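Local coordinates for uncharacterized protein (Shewanella amazonensis, PDB 2QVP) that probably acts as a zinc-dependent metallocarboxypeptidase or related hydrolase of the peptidase M14 family, at residues I44-L56 with N101-F113. Numbering follows the deposited sequence.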
# COMPACT_ATOMS: atom_id res chain seq x y z
N ILE A 44 10.73 -9.43 -10.15
CA ILE A 44 9.50 -10.21 -10.12
C ILE A 44 9.63 -11.19 -8.95
O ILE A 44 10.41 -12.15 -8.98
CB ILE A 44 9.23 -10.95 -11.42
CG1 ILE A 44 9.11 -9.97 -12.59
CG2 ILE A 44 7.94 -11.77 -11.28
CD1 ILE A 44 8.98 -10.62 -13.95
N LEU A 45 8.87 -10.93 -7.89
CA LEU A 45 8.88 -11.81 -6.71
C LEU A 45 8.22 -13.15 -7.03
O LEU A 45 8.68 -14.20 -6.54
CB LEU A 45 8.23 -11.13 -5.49
CG LEU A 45 8.87 -9.79 -5.07
CD1 LEU A 45 8.17 -9.24 -3.78
CD2 LEU A 45 10.38 -9.87 -4.85
N GLY A 46 7.22 -13.13 -7.90
CA GLY A 46 6.53 -14.34 -8.33
C GLY A 46 5.41 -13.96 -9.27
O GLY A 46 5.24 -12.77 -9.57
N GLN A 47 4.67 -14.96 -9.73
CA GLN A 47 3.54 -14.80 -10.64
C GLN A 47 2.27 -15.23 -9.91
O GLN A 47 2.30 -16.13 -9.09
CB GLN A 47 3.71 -15.65 -11.91
CG GLN A 47 4.97 -15.36 -12.79
CD GLN A 47 4.86 -14.13 -13.73
OE1 GLN A 47 3.80 -13.85 -14.29
NE2 GLN A 47 5.97 -13.44 -13.93
N ALA A 48 1.18 -14.53 -10.20
CA ALA A 48 -0.15 -14.87 -9.71
C ALA A 48 -1.03 -14.80 -10.97
O ALA A 48 -1.17 -13.72 -11.57
CB ALA A 48 -0.62 -13.91 -8.66
N GLY A 49 -1.56 -15.96 -11.39
CA GLY A 49 -2.37 -16.07 -12.61
C GLY A 49 -1.66 -15.57 -13.85
O GLY A 49 -2.27 -14.91 -14.70
N HIS A 50 -0.35 -15.84 -13.91
CA HIS A 50 0.56 -15.40 -15.00
C HIS A 50 0.72 -13.87 -15.10
O HIS A 50 1.06 -13.36 -16.17
CB HIS A 50 0.14 -16.03 -16.35
CG HIS A 50 -0.02 -17.51 -16.26
ND1 HIS A 50 1.07 -18.36 -16.20
CD2 HIS A 50 -1.12 -18.29 -16.16
CE1 HIS A 50 0.64 -19.60 -16.09
NE2 HIS A 50 -0.68 -19.59 -16.07
N HIS A 51 0.49 -13.17 -13.98
CA HIS A 51 0.67 -11.73 -13.85
C HIS A 51 1.80 -11.56 -12.82
O HIS A 51 1.75 -12.18 -11.75
CB HIS A 51 -0.58 -11.00 -13.35
CG HIS A 51 -1.74 -11.05 -14.29
ND1 HIS A 51 -1.76 -10.38 -15.49
CD2 HIS A 51 -2.96 -11.64 -14.18
CE1 HIS A 51 -2.92 -10.57 -16.09
NE2 HIS A 51 -3.67 -11.33 -15.31
N PRO A 52 2.80 -10.73 -13.12
CA PRO A 52 3.91 -10.64 -12.18
C PRO A 52 3.60 -9.83 -10.94
O PRO A 52 2.87 -8.85 -11.03
CB PRO A 52 4.98 -9.90 -13.01
CG PRO A 52 4.16 -9.03 -13.97
CD PRO A 52 2.99 -9.86 -14.31
N LEU A 53 4.11 -10.30 -9.80
CA LEU A 53 4.11 -9.54 -8.56
C LEU A 53 5.48 -8.87 -8.46
O LEU A 53 6.48 -9.53 -8.14
CB LEU A 53 3.88 -10.39 -7.30
CG LEU A 53 2.48 -10.83 -6.91
CD1 LEU A 53 1.94 -11.85 -7.92
CD2 LEU A 53 2.51 -11.41 -5.43
N TYR A 54 5.50 -7.56 -8.71
CA TYR A 54 6.73 -6.77 -8.69
C TYR A 54 7.13 -6.13 -7.38
O TYR A 54 6.29 -5.71 -6.59
CB TYR A 54 6.63 -5.58 -9.68
CG TYR A 54 6.64 -5.93 -11.14
CD1 TYR A 54 7.80 -6.45 -11.74
CD2 TYR A 54 5.52 -5.70 -11.95
CE1 TYR A 54 7.82 -6.76 -13.10
CE2 TYR A 54 5.54 -5.99 -13.31
CZ TYR A 54 6.69 -6.54 -13.87
OH TYR A 54 6.73 -6.85 -15.20
N LEU A 55 8.43 -6.01 -7.20
CA LEU A 55 9.02 -5.16 -6.18
C LEU A 55 9.85 -4.17 -6.99
O LEU A 55 10.80 -4.56 -7.65
CB LEU A 55 9.91 -5.92 -5.22
CG LEU A 55 10.53 -4.99 -4.16
CD1 LEU A 55 9.42 -4.47 -3.18
CD2 LEU A 55 11.65 -5.71 -3.46
N LEU A 56 9.50 -2.89 -6.94
CA LEU A 56 10.23 -1.87 -7.66
C LEU A 56 11.08 -1.16 -6.62
O LEU A 56 10.56 -0.82 -5.56
CB LEU A 56 9.28 -0.87 -8.34
CG LEU A 56 8.28 -1.36 -9.38
CD1 LEU A 56 7.57 -0.19 -10.01
CD2 LEU A 56 8.92 -2.22 -10.45
N ASN A 101 15.52 5.52 0.18
CA ASN A 101 15.64 4.25 -0.52
C ASN A 101 14.21 3.82 -0.63
O ASN A 101 13.67 3.24 0.31
CB ASN A 101 16.45 3.25 0.27
CG ASN A 101 17.89 3.69 0.47
OD1 ASN A 101 18.49 4.31 -0.40
ND2 ASN A 101 18.45 3.36 1.64
N LEU A 102 13.55 4.20 -1.72
CA LEU A 102 12.11 3.90 -1.85
C LEU A 102 11.89 2.58 -2.57
O LEU A 102 12.47 2.35 -3.61
CB LEU A 102 11.39 5.03 -2.58
CG LEU A 102 9.87 4.91 -2.66
CD1 LEU A 102 9.18 4.95 -1.31
CD2 LEU A 102 9.33 6.01 -3.57
N SER A 103 11.07 1.70 -1.96
CA SER A 103 10.63 0.45 -2.55
C SER A 103 9.11 0.45 -2.68
O SER A 103 8.40 1.10 -1.88
CB SER A 103 11.11 -0.71 -1.71
OG SER A 103 12.52 -0.63 -1.69
N VAL A 104 8.59 -0.24 -3.70
CA VAL A 104 7.17 -0.26 -3.93
C VAL A 104 6.71 -1.63 -4.35
O VAL A 104 7.36 -2.25 -5.14
CB VAL A 104 6.76 0.79 -5.02
CG1 VAL A 104 5.34 0.58 -5.40
CG2 VAL A 104 6.96 2.24 -4.53
N LEU A 105 5.60 -2.11 -3.77
CA LEU A 105 4.90 -3.32 -4.17
C LEU A 105 3.65 -2.73 -4.85
O LEU A 105 2.64 -2.51 -4.18
CB LEU A 105 4.56 -4.22 -2.97
CG LEU A 105 5.72 -5.02 -2.36
CD1 LEU A 105 5.39 -5.61 -1.01
CD2 LEU A 105 6.17 -6.15 -3.35
N PRO A 106 3.72 -2.43 -6.15
CA PRO A 106 2.60 -1.72 -6.79
C PRO A 106 1.25 -2.46 -6.87
O PRO A 106 0.20 -1.80 -6.81
CB PRO A 106 3.16 -1.38 -8.18
CG PRO A 106 4.23 -2.28 -8.42
CD PRO A 106 4.82 -2.66 -7.12
N LEU A 107 1.29 -3.78 -7.00
CA LEU A 107 0.11 -4.64 -7.11
C LEU A 107 0.41 -6.06 -6.61
O LEU A 107 1.12 -6.84 -7.25
CB LEU A 107 -0.37 -4.68 -8.56
CG LEU A 107 -1.58 -5.51 -8.96
CD1 LEU A 107 -2.80 -5.28 -8.03
CD2 LEU A 107 -1.89 -5.22 -10.45
N VAL A 108 -0.16 -6.39 -5.46
CA VAL A 108 0.03 -7.70 -4.83
C VAL A 108 -0.99 -8.73 -5.30
O VAL A 108 -0.68 -9.86 -5.33
CB VAL A 108 0.03 -7.55 -3.28
CG1 VAL A 108 0.06 -8.94 -2.56
CG2 VAL A 108 1.19 -6.67 -2.88
N ASN A 109 -2.20 -8.32 -5.68
CA ASN A 109 -3.23 -9.24 -6.11
C ASN A 109 -3.70 -8.90 -7.53
O ASN A 109 -4.78 -8.36 -7.69
CB ASN A 109 -4.38 -9.13 -5.09
CG ASN A 109 -5.53 -10.07 -5.37
OD1 ASN A 109 -5.46 -10.97 -6.20
ND2 ASN A 109 -6.61 -9.84 -4.64
N PRO A 110 -2.89 -9.25 -8.56
CA PRO A 110 -3.29 -8.94 -9.94
C PRO A 110 -4.56 -9.66 -10.45
O PRO A 110 -5.26 -9.10 -11.25
CB PRO A 110 -2.07 -9.39 -10.75
CG PRO A 110 -1.44 -10.46 -9.92
CD PRO A 110 -1.59 -9.94 -8.51
N THR A 111 -4.83 -10.87 -9.97
CA THR A 111 -5.97 -11.69 -10.42
C THR A 111 -7.26 -11.09 -9.87
O THR A 111 -8.28 -11.07 -10.57
CB THR A 111 -5.84 -13.18 -10.03
OG1 THR A 111 -5.87 -13.32 -8.61
CG2 THR A 111 -4.54 -13.77 -10.59
N GLY A 112 -7.21 -10.59 -8.63
CA GLY A 112 -8.32 -9.87 -8.05
C GLY A 112 -8.52 -8.56 -8.80
O GLY A 112 -9.63 -8.26 -9.27
N PHE A 113 -7.44 -7.80 -8.90
CA PHE A 113 -7.41 -6.49 -9.59
C PHE A 113 -7.99 -6.51 -11.01
O PHE A 113 -8.81 -5.65 -11.38
CB PHE A 113 -5.96 -6.00 -9.64
CG PHE A 113 -5.79 -4.62 -10.21
CD1 PHE A 113 -5.93 -3.51 -9.42
CD2 PHE A 113 -5.45 -4.45 -11.55
CE1 PHE A 113 -5.73 -2.27 -9.93
CE2 PHE A 113 -5.26 -3.21 -12.07
CZ PHE A 113 -5.38 -2.12 -11.26
O HOH W 1 2.90 -6.36 -9.52
O HOH W 2 3.61 -5.71 -6.21
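The imidazole of H51 meets T111 CG2 at its edge, near the ring plane, while P110, oblique to it, packs on the stem, H51 CB to P110 CB 3.4 Å. The Y54 ring carries P52 CB on one face, toward the rim, and Y54 CB touches P106 CG; L107 CD2 lies over one face of the F113 ring. Proline suits position 110, the first residue of the helix: it needs no amide hydrogen there, and its puckered ring packs on A48 CB through CG and on L53 CD1 through CD. N109 is the N-cap, its OD1 accepting from G112 N at 3.0 Å from above the amide plane. G49, in the type I' turn A48-H51, has positive phi, and any CB would strike T111 CG2. L53 CG lies beside its own backbone N (chi1 -80°), bringing CD2 to 3.5 Å from V108 O, a buried carbonyl lacking a polar partner. With an alanine here CD1 and CD2 are gone, which would probably open a gap between P110 CD and V108 O. Further along, L105 CD2 touches both L45 CD1 and L55 CD1, each at 3.7 Å; L55 and L105 also pack on helix 154-160. L56 and V104 form an antiparallel hydrogen-bonded pair, with L56 N to V104 O at 2.9 Å and nearly straight (171°). Past it the chains part at P106, which has no amide hydrogen, and two waters bridge the backbones, Y54 N to L107 O and Y54 O to L107 N. The arrangement joins the hairpin 41-57, at one margin of the mixed sheet, to strand 101-105, as in the α/β fold of M14 zinc peptidases.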